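Long-range contacts in VAO-type flavoprotein oxidase VAO615 (Myceliophthora thermophila, PDB 6F72), which is probably an oxidoreductase with a bicovalently bound FAD that reacts rapidly with molecular oxygen once reduced, although no substrate has been identified: residues F412-R416 / N518-H522; G513-L517 / E529-G533; Y536-L540 / G557-E561. All coordinates share one frame; numbering follows the deposited sequence.

In the fold
Residues 513-517 and 518-522 follow one another in the loop between helix 488-508 and helix 527-532, so contacts 1 and 2 adjoin, and both reach the flavin: Tyr516 of contact 2 and Asn518 and Glu519 of contact 1 line the FAD pocket. Their centres lie about 11 Å apart and they touch directly, Ser415 OG being 3.1 Å from Tyr516 N. Contact 3 has its centre about 13 Å from that of contact 2, which it meets through Tyr532, whose CE1 is 3.6 Å from Val558 CG2. Contacts 1 and 3 do not touch; their nearest atoms are about 9 Å apart. The nearest atoms of Gly557 and FAD are about 8 Å apart, illustrating how packing between successive helices and loops continues outward from a cofactor site.

Contact 1. Residues F412-R416 / N518-H522; sequences FTNSR and NEANH. With FAD (flavin-adenine dinucleotide), chain E.
Asn414 and Ala520 bring the two backbones to a CA-CA distance of 4.2 Å, the chains crossing at a slant, with the carbonyl of Thr413 near Asn521 and Ser415 beside Glu519. In this VAO-type fold, 412-416 lies on strand 412-419, an edge strand, broken here, of a seven-stranded antiparallel sheet, while 518-522 is the loop that carries pocket residues to the flavin. One direct hydrogen bond joins them, a very short one of 2.5 Å from Ser415 OG to Glu519 O. Beside it, the methyl CG2 of Thr413 packs on Glu519 CB at 3.6 Å, whereas Thr413 OG1 turns back to Phe410 O. The side chains of Asn414 and Asn521 lie alongside each other and point the same way, their amide planes only 13° apart. Water mediates between them: one molecule donates to Asn414 OD1 (2.6 Å) and accepts from Asn521 N (2.8 Å), and a second donates to the same OD1 and accepts from Asn521 ND2, which also bonds Asp495. On the cofactor side, Asn518 OD1 receives the ribityl hydroxyl O4' of FAD at 2.9 Å. Glu519 runs extended beyond CG (chi2 -173°), which sets its OE2 above the flavin face, 3.6 Å from C10.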
loop_
_atom_site.group_PDB
_atom_site.type_symbol
_atom_site.label_atom_id
_atom_site.label_comp_id
_atom_site.label_asym_id
_atom_site.label_seq_id
_atom_site.Cartn_x
_atom_site.Cartn_y
_atom_site.Cartn_z
ATOM N N PHE A 412 -3.740 2.370 11.750
ATOM C CA PHE A 412 -3.803 1.053 12.381
ATOM C C PHE A 412 -4.526 0.073 11.445
ATOM O O PHE A 412 -5.565 -0.505 11.804
ATOM C CB PHE A 412 -4.468 1.125 13.772
ATOM C CG PHE A 412 -3.965 2.257 14.634
ATOM C CD1 PHE A 412 -2.682 2.221 15.201
ATOM C CD2 PHE A 412 -4.766 3.374 14.872
ATOM C CE1 PHE A 412 -2.221 3.274 15.988
ATOM C CE2 PHE A 412 -4.309 4.426 15.657
ATOM C CZ PHE A 412 -3.041 4.371 16.224
ATOM N N THR A 413 -3.955 -0.100 10.249
ATOM C CA THR A 413 -4.527 -0.947 9.214
ATOM C C THR A 413 -4.000 -2.365 9.405
ATOM O O THR A 413 -2.796 -2.585 9.552
ATOM C CB THR A 413 -4.223 -0.408 7.784
ATOM O OG1 THR A 413 -4.937 0.817 7.563
ATOM C CG2 THR A 413 -4.640 -1.399 6.699
ATOM N N ASN A 414 -4.926 -3.314 9.459
ATOM C CA ASN A 414 -4.585 -4.744 9.485
ATOM C C ASN A 414 -5.241 -5.410 8.297
ATOM O O ASN A 414 -6.046 -4.776 7.610
ATOM C CB ASN A 414 -5.051 -5.350 10.806
ATOM C CG ASN A 414 -4.606 -4.524 11.995
ATOM O OD1 ASN A 414 -3.455 -4.594 12.429
ATOM N ND2 ASN A 414 -5.518 -3.706 12.513
ATOM N N SER A 415 -4.898 -6.676 8.037
ATOM C CA SER A 415 -5.461 -7.382 6.902
ATOM C C SER A 415 -5.467 -8.888 7.056
ATOM O O SER A 415 -4.634 -9.498 7.750
ATOM C CB SER A 415 -4.712 -7.032 5.596
ATOM O OG SER A 415 -3.351 -7.415 5.695
ATOM N N ARG A 416 -6.410 -9.489 6.361
ATOM C CA ARG A 416 -6.347 -10.906 6.135
ATOM C C ARG A 416 -6.710 -11.163 4.686
ATOM O O ARG A 416 -7.675 -10.580 4.172
ATOM C CB ARG A 416 -7.277 -11.635 7.119
ATOM C CG ARG A 416 -6.958 -13.112 7.293
ATOM C CD ARG A 416 -5.674 -13.364 8.074
ATOM N NE ARG A 416 -5.503 -14.796 8.226
ATOM C CZ ARG A 416 -4.369 -15.428 8.516
ATOM N NH1 ARG A 416 -3.233 -14.761 8.684
ATOM N NH2 ARG A 416 -4.387 -16.763 8.622
ATOM N N ASN A 518 1.546 -5.300 2.860
ATOM C CA ASN A 518 1.317 -3.870 2.638
ATOM C C ASN A 518 0.343 -3.263 3.637
ATOM O O ASN A 518 0.402 -2.069 3.896
ATOM C CB ASN A 518 0.836 -3.592 1.209
ATOM C CG ASN A 518 1.991 -3.317 0.228
ATOM O OD1 ASN A 518 3.020 -2.741 0.592
ATOM N ND2 ASN A 518 1.808 -3.725 -1.021
ATOM N N GLU A 519 -0.545 -4.084 4.203
ATOM C CA GLU A 519 -1.593 -3.587 5.099
ATOM C C GLU A 519 -1.575 -4.388 6.389
ATOM O O GLU A 519 -2.363 -5.309 6.574
ATOM C CB GLU A 519 -2.958 -3.636 4.398
ATOM C CG GLU A 519 -2.979 -2.876 3.072
ATOM C CD GLU A 519 -4.360 -2.777 2.459
ATOM O OE1 GLU A 519 -5.097 -3.787 2.428
ATOM O OE2 GLU A 519 -4.708 -1.670 1.996
ATOM N N ALA A 520 -0.609 -4.070 7.239
ATOM C CA ALA A 520 -0.447 -4.709 8.542
ATOM C C ALA A 520 0.062 -3.690 9.564
ATOM O O ALA A 520 0.394 -2.558 9.203
ATOM C CB ALA A 520 0.521 -5.864 8.441
ATOM N N ASN A 521 0.105 -4.107 10.832
ATOM C CA ASN A 521 0.700 -3.328 11.889
ATOM C C ASN A 521 2.182 -3.656 12.020
ATOM O O ASN A 521 2.555 -4.817 11.960
ATOM C CB ASN A 521 -0.024 -3.625 13.207
ATOM C CG ASN A 521 0.356 -2.652 14.304
ATOM O OD1 ASN A 521 1.417 -2.773 14.919
ATOM N ND2 ASN A 521 -0.505 -1.685 14.554
ATOM N N HIS A 522 3.013 -2.628 12.219
ATOM C CA HIS A 522 4.470 -2.782 12.412
ATOM C C HIS A 522 4.918 -3.578 13.644
ATOM O O HIS A 522 6.081 -3.998 13.718
ATOM C CB HIS A 522 5.134 -1.410 12.476
ATOM C CG HIS A 522 4.781 -0.631 13.706
ATOM N ND1 HIS A 522 5.731 -0.009 14.490
ATOM C CD2 HIS A 522 3.582 -0.376 14.287
ATOM C CE1 HIS A 522 5.128 0.613 15.490
ATOM N NE2 HIS A 522 3.826 0.406 15.386
HETATM P PA FAD E . 5.841 4.388 0.365
HETATM O O1A FAD E . 5.545 4.477 1.840
HETATM O O2A FAD E . 6.560 5.560 -0.242
HETATM O O5B FAD E . 6.669 3.037 0.101
HETATM C C5B FAD E . 6.321 1.801 0.726
HETATM C C4B FAD E . 7.525 0.872 0.833
HETATM O O4B FAD E . 8.077 0.650 -0.466
HETATM C C3B FAD E . 8.659 1.405 1.686
HETATM O O3B FAD E . 9.242 0.278 2.353
HETATM C C2B FAD E . 9.658 1.976 0.693
HETATM O O2B FAD E . 11.000 1.897 1.180
HETATM C C1B FAD E . 9.446 1.086 -0.520
HETATM N N9A FAD E . 9.650 1.758 -1.825
HETATM C C8A FAD E . 8.775 2.593 -2.425
HETATM N N7A FAD E . 9.249 3.000 -3.629
HETATM C C5A FAD E . 10.442 2.410 -3.810
HETATM C C6A FAD E . 11.475 2.411 -4.869
HETATM N N6A FAD E . 11.294 3.161 -5.979
HETATM N N1A FAD E . 12.587 1.664 -4.679
HETATM C C2A FAD E . 12.776 0.920 -3.567
HETATM N N3A FAD E . 11.867 0.867 -2.562
HETATM C C4A FAD E . 10.704 1.579 -2.625
HETATM N N1 FAD E . -2.784 -1.454 -1.352
HETATM C C2 FAD E . -3.493 -2.300 -2.141
HETATM O O2 FAD E . -2.993 -3.408 -2.446
HETATM N N3 FAD E . -4.722 -1.981 -2.602
HETATM C C4 FAD E . -5.346 -0.826 -2.319
HETATM O O4 FAD E . -6.487 -0.575 -2.767
HETATM C C4X FAD E . -4.629 0.153 -1.472
HETATM N N5 FAD E . -5.175 1.345 -1.150
HETATM C C5X FAD E . -4.515 2.244 -0.364
HETATM C C6 FAD E . -5.103 3.486 -0.042
HETATM C C7 FAD E . -4.392 4.398 0.770
HETATM C C7M FAD E . -5.047 5.724 1.111
HETATM C C8 FAD E . -3.014 4.054 1.277
HETATM C C8M FAD E . -2.130 5.004 2.072
HETATM C C9 FAD E . -2.454 2.825 0.945
HETATM C C9A FAD E . -3.144 1.906 0.149
HETATM N N10 FAD E . -2.550 0.668 -0.195
HETATM C C10 FAD E . -3.278 -0.241 -0.993
HETATM C "C1'" FAD E . -1.239 0.312 0.343
HETATM C "C2'" FAD E . -0.047 0.358 -0.565
HETATM O "O2'" FAD E . -0.123 -0.768 -1.437
HETATM C "C3'" FAD E . 1.162 0.246 0.357
HETATM O "O3'" FAD E . 1.064 1.180 1.454
HETATM C "C4'" FAD E . 2.460 0.467 -0.404
HETATM O "O4'" FAD E . 3.566 0.120 0.433
HETATM C "C5'" FAD E . 2.569 1.898 -0.934
HETATM O "O5'" FAD E . 3.826 2.124 -1.554
HETATM P P FAD E . 4.279 3.626 -1.897
HETATM O O1P FAD E . 3.147 4.323 -2.597
HETATM O O2P FAD E . 5.647 3.499 -2.525
HETATM O O3P FAD E . 4.445 4.256 -0.418
HETATM O O HOH W 1 -0.924 -0.454 10.547
HETATM O O HOH W 2 -1.612 -6.218 11.588
HETATM O O HOH W 3 -2.617 -1.978 12.659
#

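Contact 2. Residues G513-L517 / E529-G533; sequences GSVYL and ESFYG. With FAD (flavin-adenine dinucleotide), chain E.
Leu517 lies over one face of the Phe531 ring, and this is the apolar centre of the contact. Its CA sits 3.8 Å from the ring centroid and only 8° off the normal, a CH-pi contact with the backbone carbon itself, while CB rests on the same aromatic surface. Leu517 CG is swung between the backbone N and the carbonyl carbon (chi1 71°), and from there CD2 reaches CE1 of Tyr532 at 3.9 Å, the two side chains crossing at about a right angle. Val515 approaches Phe531 differently: its CB lies in the plane at the ring edge, with CG1 3.7 Å from CE1. At the edge of this apolar patch lie the polar contacts. Val515 N donates to Ser530 OG over 3.0 Å in a distinctly bent bond (131°), and a water links Leu517 N to Phe531 O. Tyr516 points away from the helix and gives its hydroxyl to the flavin, OH to FAD O2 being 2.6 Å; Trp469 meets its ring edge-to-face. The contact thus packs helix 527-532 against the loop whose Tyr516 hydrogen-bonds the flavin. Ser514 is joined through its backbone to Ile417 of strand 412-419, Val515 also touches Gln503 and Asp507 of helix 488-508, and Tyr532 OH bonds Thr556 O in the loop after helix 536-546.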
loop_
_atom_site.group_PDB
_atom_site.type_symbol
_atom_site.label_atom_id
_atom_site.label_comp_id
_atom_site.label_asym_id
_atom_site.label_seq_id
_atom_site.Cartn_x
_atom_site.Cartn_y
_atom_site.Cartn_z
ATOM N N GLY A 513 -5.141 -18.652 5.458
ATOM C CA GLY A 513 -4.997 -17.293 4.950
ATOM C C GLY A 513 -3.661 -16.686 5.321
ATOM O O GLY A 513 -2.764 -17.373 5.820
ATOM N N SER A 514 -3.515 -15.391 5.074
ATOM C CA SER A 514 -2.261 -14.714 5.384
ATOM C C SER A 514 -2.528 -13.237 5.635
ATOM O O SER A 514 -3.660 -12.768 5.456
ATOM C CB SER A 514 -1.252 -14.898 4.237
ATOM O OG SER A 514 -1.654 -14.142 3.113
ATOM N N VAL A 515 -1.482 -12.521 6.047
ATOM C CA VAL A 515 -1.561 -11.074 6.257
ATOM C C VAL A 515 -0.807 -10.412 5.111
ATOM O O VAL A 515 0.356 -10.732 4.820
ATOM C CB VAL A 515 -1.094 -10.643 7.678
ATOM C CG1 VAL A 515 -1.352 -9.159 7.947
ATOM C CG2 VAL A 515 -1.838 -11.436 8.745
ATOM N N TYR A 516 -1.524 -9.546 4.407
ATOM C CA TYR A 516 -0.981 -8.796 3.295
ATOM C C TYR A 516 0.113 -7.877 3.851
ATOM O O TYR A 516 -0.141 -7.097 4.786
ATOM C CB TYR A 516 -2.116 -8.036 2.614
ATOM C CG TYR A 516 -1.742 -7.162 1.430
ATOM C CD1 TYR A 516 -0.658 -7.472 0.582
ATOM C CD2 TYR A 516 -2.506 -6.032 1.127
ATOM C CE1 TYR A 516 -0.344 -6.653 -0.509
ATOM C CE2 TYR A 516 -2.203 -5.216 0.045
ATOM C CZ TYR A 516 -1.133 -5.531 -0.782
ATOM O OH TYR A 516 -0.842 -4.691 -1.854
ATOM N N LEU A 517 1.336 -7.999 3.319
ATOM C CA LEU A 517 2.498 -7.281 3.895
ATOM C C LEU A 517 2.367 -5.754 3.812
ATOM O O LEU A 517 3.024 -5.015 4.571
ATOM C CB LEU A 517 3.820 -7.761 3.269
ATOM C CG LEU A 517 4.169 -7.406 1.816
ATOM C CD1 LEU A 517 4.736 -5.982 1.703
ATOM C CD2 LEU A 517 5.126 -8.421 1.183
ATOM N N GLU A 529 6.358 -15.408 8.937
ATOM C CA GLU A 529 5.564 -16.515 8.450
ATOM C C GLU A 529 4.347 -16.015 7.683
ATOM O O GLU A 529 4.000 -16.574 6.647
ATOM C CB GLU A 529 5.165 -17.437 9.608
ATOM C CG GLU A 529 4.152 -18.511 9.266
ATOM C CD GLU A 529 3.575 -19.159 10.511
ATOM O OE1 GLU A 529 4.360 -19.764 11.291
ATOM O OE2 GLU A 529 2.334 -19.069 10.723
ATOM N N SER A 530 3.714 -14.955 8.165
ATOM C CA SER A 530 2.464 -14.543 7.560
ATOM C C SER A 530 2.633 -13.737 6.268
ATOM O O SER A 530 1.829 -13.882 5.337
ATOM C CB SER A 530 1.614 -13.792 8.555
ATOM O OG SER A 530 0.286 -13.776 8.090
ATOM N N PHE A 531 3.666 -12.897 6.196
ATOM C CA PHE A 531 3.870 -12.083 4.994
ATOM C C PHE A 531 4.501 -12.881 3.857
ATOM O O PHE A 531 4.160 -12.674 2.696
ATOM C CB PHE A 531 4.749 -10.845 5.262
ATOM C CG PHE A 531 4.170 -9.841 6.233
ATOM C CD1 PHE A 531 2.867 -9.935 6.707
ATOM C CD2 PHE A 531 4.945 -8.725 6.616
ATOM C CE1 PHE A 531 2.360 -8.990 7.585
ATOM C CE2 PHE A 531 4.436 -7.767 7.480
ATOM C CZ PHE A 531 3.148 -7.909 7.973
ATOM N N TYR A 532 5.430 -13.771 4.198
ATOM C CA TYR A 532 6.297 -14.411 3.214
ATOM C C TYR A 532 6.110 -15.922 3.104
ATOM O O TYR A 532 6.257 -16.477 2.013
ATOM C CB TYR A 532 7.761 -14.049 3.487
ATOM C CG TYR A 532 7.979 -12.566 3.637
ATOM C CD1 TYR A 532 7.948 -11.705 2.515
ATOM C CD2 TYR A 532 8.209 -12.006 4.889
ATOM C CE1 TYR A 532 8.146 -10.327 2.658
ATOM C CE2 TYR A 532 8.407 -10.641 5.042
ATOM C CZ TYR A 532 8.378 -9.801 3.927
ATOM O OH TYR A 532 8.561 -8.436 4.083
ATOM N N GLY A 533 5.769 -16.581 4.214
ATOM C CA GLY A 533 5.549 -18.037 4.199
ATOM C C GLY A 533 6.786 -18.809 3.755
ATOM O O GLY A 533 7.913 -18.475 4.154
HETATM P PA FAD E . 5.841 4.388 0.365
HETATM O O1A FAD E . 5.545 4.477 1.840
HETATM O O2A FAD E . 6.560 5.560 -0.242
HETATM O O5B FAD E . 6.669 3.037 0.101
HETATM C C5B FAD E . 6.321 1.801 0.726
HETATM C C4B FAD E . 7.525 0.872 0.833
HETATM O O4B FAD E . 8.077 0.650 -0.466
HETATM C C3B FAD E . 8.659 1.405 1.686
HETATM O O3B FAD E . 9.242 0.278 2.353
HETATM C C2B FAD E . 9.658 1.976 0.693
HETATM O O2B FAD E . 11.000 1.897 1.180
HETATM C C1B FAD E . 9.446 1.086 -0.520
HETATM N N9A FAD E . 9.650 1.758 -1.825
HETATM C C8A FAD E . 8.775 2.593 -2.425
HETATM N N7A FAD E . 9.249 3.000 -3.629
HETATM C C5A FAD E . 10.442 2.410 -3.810
HETATM C C6A FAD E . 11.475 2.411 -4.869
HETATM N N6A FAD E . 11.294 3.161 -5.979
HETATM N N1A FAD E . 12.587 1.664 -4.679
HETATM C C2A FAD E . 12.776 0.920 -3.567
HETATM N N3A FAD E . 11.867 0.867 -2.562
HETATM C C4A FAD E . 10.704 1.579 -2.625
HETATM N N1 FAD E . -2.784 -1.454 -1.352
HETATM C C2 FAD E . -3.493 -2.300 -2.141
HETATM O O2 FAD E . -2.993 -3.408 -2.446
HETATM N N3 FAD E . -4.722 -1.981 -2.602
HETATM C C4 FAD E . -5.346 -0.826 -2.319
HETATM O O4 FAD E . -6.487 -0.575 -2.767
HETATM C C4X FAD E . -4.629 0.153 -1.472
HETATM N N5 FAD E . -5.175 1.345 -1.150
HETATM C C5X FAD E . -4.515 2.244 -0.364
HETATM C C6 FAD E . -5.103 3.486 -0.042
HETATM C C7 FAD E . -4.392 4.398 0.770
HETATM C C7M FAD E . -5.047 5.724 1.111
HETATM C C8 FAD E . -3.014 4.054 1.277
HETATM C C8M FAD E . -2.130 5.004 2.072
HETATM C C9 FAD E . -2.454 2.825 0.945
HETATM C C9A FAD E . -3.144 1.906 0.149
HETATM N N10 FAD E . -2.550 0.668 -0.195
HETATM C C10 FAD E . -3.278 -0.241 -0.993
HETATM C "C1'" FAD E . -1.239 0.312 0.343
HETATM C "C2'" FAD E . -0.047 0.358 -0.565
HETATM O "O2'" FAD E . -0.123 -0.768 -1.437
HETATM C "C3'" FAD E . 1.162 0.246 0.357
HETATM O "O3'" FAD E . 1.064 1.180 1.454
HETATM C "C4'" FAD E . 2.460 0.467 -0.404
HETATM O "O4'" FAD E . 3.566 0.120 0.433
HETATM C "C5'" FAD E . 2.569 1.898 -0.934
HETATM O "O5'" FAD E . 3.826 2.124 -1.554
HETATM P P FAD E . 4.279 3.626 -1.897
HETATM O O1P FAD E . 3.147 4.323 -2.597
HETATM O O2P FAD E . 5.647 3.499 -2.525
HETATM O O3P FAD E . 4.445 4.256 -0.418
HETATM O O HOH W 4 2.015 -10.450 1.693
#

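Contact 3. Residues Y536-L540 / G557-E561; sequences YARLL and GVGSE
Tyr536 and Val558 slide past one another in opposite directions where helix 536-546 packs on the turn 557-560. With CG anti to the backbone N (chi1 -162°), the tyrosine ring reaches from the first turn of the helix toward this type II beta turn, so that CE1 lies 3.9 Å from Val558 CG2 while the hydroxyl continues past it to the next peptide. Val558 in turn crosses Leu539 at about a right angle: CG2 rests 3.8 Å from Leu539 CB, and CG1 comes to 3.4 Å from Leu539 O. Leu540 CD1 rests 3.7 Å from Gly559 CA, beside the Glu561 carboxylate. Tyr536 and Glu561 approach from opposite directions, the carboxylate oxygen OE1 arriving near the ring plane at its edge, with the two flat groups turned 42° against each other. The turn has its own brace, Ser560 OG donating over 2.7 Å to a lone pair of Gly557 O, which also accepts from Ser560 N. Trp276 and Phe286 extend the apolar surface beyond Leu539. A phenylalanine in place of Tyr536 would probably leave Gly559 N without its acceptor and deprive Glu561 of a weak partner. The tyrosine hydroxyl serves both ways: it accepts a nearly straight bond from Gly559 N (2.9 Å, 176°) and donates weakly to Glu561 OE1, so one oxygen satisfies a turn amide and meets a carboxylate.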
loop_
_atom_site.group_PDB
_atom_site.type_symbol
_atom_site.label_atom_id
_atom_site.label_comp_id
_atom_site.label_asym_id
_atom_site.label_seq_id
_atom_site.Cartn_x
_atom_site.Cartn_y
_atom_site.Cartn_z
ATOM N N TYR A 536 10.204 -17.377 2.025
ATOM C CA TYR A 536 11.153 -16.579 2.800
ATOM C C TYR A 536 12.626 -16.975 2.655
ATOM O O TYR A 536 13.477 -16.092 2.534
ATOM C CB TYR A 536 10.758 -16.466 4.289
ATOM C CG TYR A 536 11.481 -15.321 4.960
ATOM C CD1 TYR A 536 11.008 -14.014 4.819
ATOM C CD2 TYR A 536 12.655 -15.536 5.699
ATOM C CE1 TYR A 536 11.674 -12.947 5.394
ATOM C CE2 TYR A 536 13.328 -14.471 6.288
ATOM C CZ TYR A 536 12.829 -13.185 6.129
ATOM O OH TYR A 536 13.468 -12.107 6.706
ATOM N N ALA A 537 12.921 -18.274 2.656
ATOM C CA ALA A 537 14.307 -18.739 2.514
ATOM C C ALA A 537 14.924 -18.226 1.206
ATOM O O ALA A 537 16.062 -17.742 1.208
ATOM C CB ALA A 537 14.384 -20.255 2.591
ATOM N N ARG A 538 14.152 -18.305 0.116
ATOM C CA ARG A 538 14.628 -17.908 -1.211
ATOM C C ARG A 538 14.721 -16.391 -1.338
ATOM O O ARG A 538 15.677 -15.879 -1.930
ATOM C CB ARG A 538 13.773 -18.480 -2.343
ATOM C CG ARG A 538 14.516 -18.455 -3.670
ATOM C CD ARG A 538 13.615 -18.643 -4.872
ATOM N NE ARG A 538 14.316 -18.187 -6.065
ATOM C CZ ARG A 538 13.749 -17.964 -7.247
ATOM N NH1 ARG A 538 12.444 -18.160 -7.418
ATOM N NH2 ARG A 538 14.500 -17.549 -8.263
ATOM N N LEU A 539 13.727 -15.697 -0.787
ATOM C CA LEU A 539 13.757 -14.239 -0.663
ATOM C C LEU A 539 14.994 -13.775 0.098
ATOM O O LEU A 539 15.612 -12.773 -0.269
ATOM C CB LEU A 539 12.469 -13.727 -0.025
ATOM C CG LEU A 539 11.223 -13.785 -0.915
ATOM C CD1 LEU A 539 9.934 -13.632 -0.122
ATOM C CD2 LEU A 539 11.281 -12.759 -2.044
ATOM N N LEU A 540 15.363 -14.513 1.138
ATOM C CA LEU A 540 16.546 -14.206 1.936
ATOM C C LEU A 540 17.845 -14.438 1.172
ATOM O O LEU A 540 18.802 -13.666 1.312
ATOM C CB LEU A 540 16.541 -14.986 3.255
ATOM C CG LEU A 540 17.571 -14.588 4.312
ATOM C CD1 LEU A 540 17.325 -13.173 4.857
ATOM C CD2 LEU A 540 17.549 -15.608 5.440
ATOM N N GLY A 557 10.661 -6.322 6.716
ATOM C CA GLY A 557 11.210 -6.632 5.394
ATOM C C GLY A 557 12.034 -7.905 5.377
ATOM O O GLY A 557 12.534 -8.342 6.423
ATOM N N VAL A 558 12.215 -8.490 4.187
ATOM C CA VAL A 558 13.092 -9.645 4.065
ATOM C C VAL A 558 14.496 -9.233 4.508
ATOM O O VAL A 558 15.034 -8.241 4.021
ATOM C CB VAL A 558 13.118 -10.222 2.617
ATOM C CG1 VAL A 558 14.155 -11.332 2.485
ATOM C CG2 VAL A 558 11.737 -10.714 2.201
ATOM N N GLY A 559 15.060 -9.985 5.450
ATOM C CA GLY A 559 16.419 -9.749 5.925
ATOM C C GLY A 559 16.549 -8.584 6.895
ATOM O O GLY A 559 17.667 -8.129 7.170
ATOM N N SER A 560 15.416 -8.106 7.421
ATOM C CA SER A 560 15.407 -6.966 8.352
ATOM C C SER A 560 15.917 -7.352 9.724
ATOM O O SER A 560 16.381 -6.480 10.479
ATOM C CB SER A 560 14.011 -6.367 8.483
ATOM O OG SER A 560 13.089 -7.344 8.913
ATOM N N GLU A 561 15.828 -8.646 10.043
ATOM C CA GLU A 561 16.312 -9.193 11.309
ATOM C C GLU A 561 17.835 -9.029 11.503
ATOM O O GLU A 561 18.363 -9.337 12.567
ATOM C CB GLU A 561 15.829 -10.655 11.503
ATOM C CG GLU A 561 16.553 -11.739 10.688
ATOM C CD GLU A 561 16.053 -11.933 9.242
ATOM O OE1 GLU A 561 15.219 -11.139 8.746
ATOM O OE2 GLU A 561 16.517 -12.895 8.572
#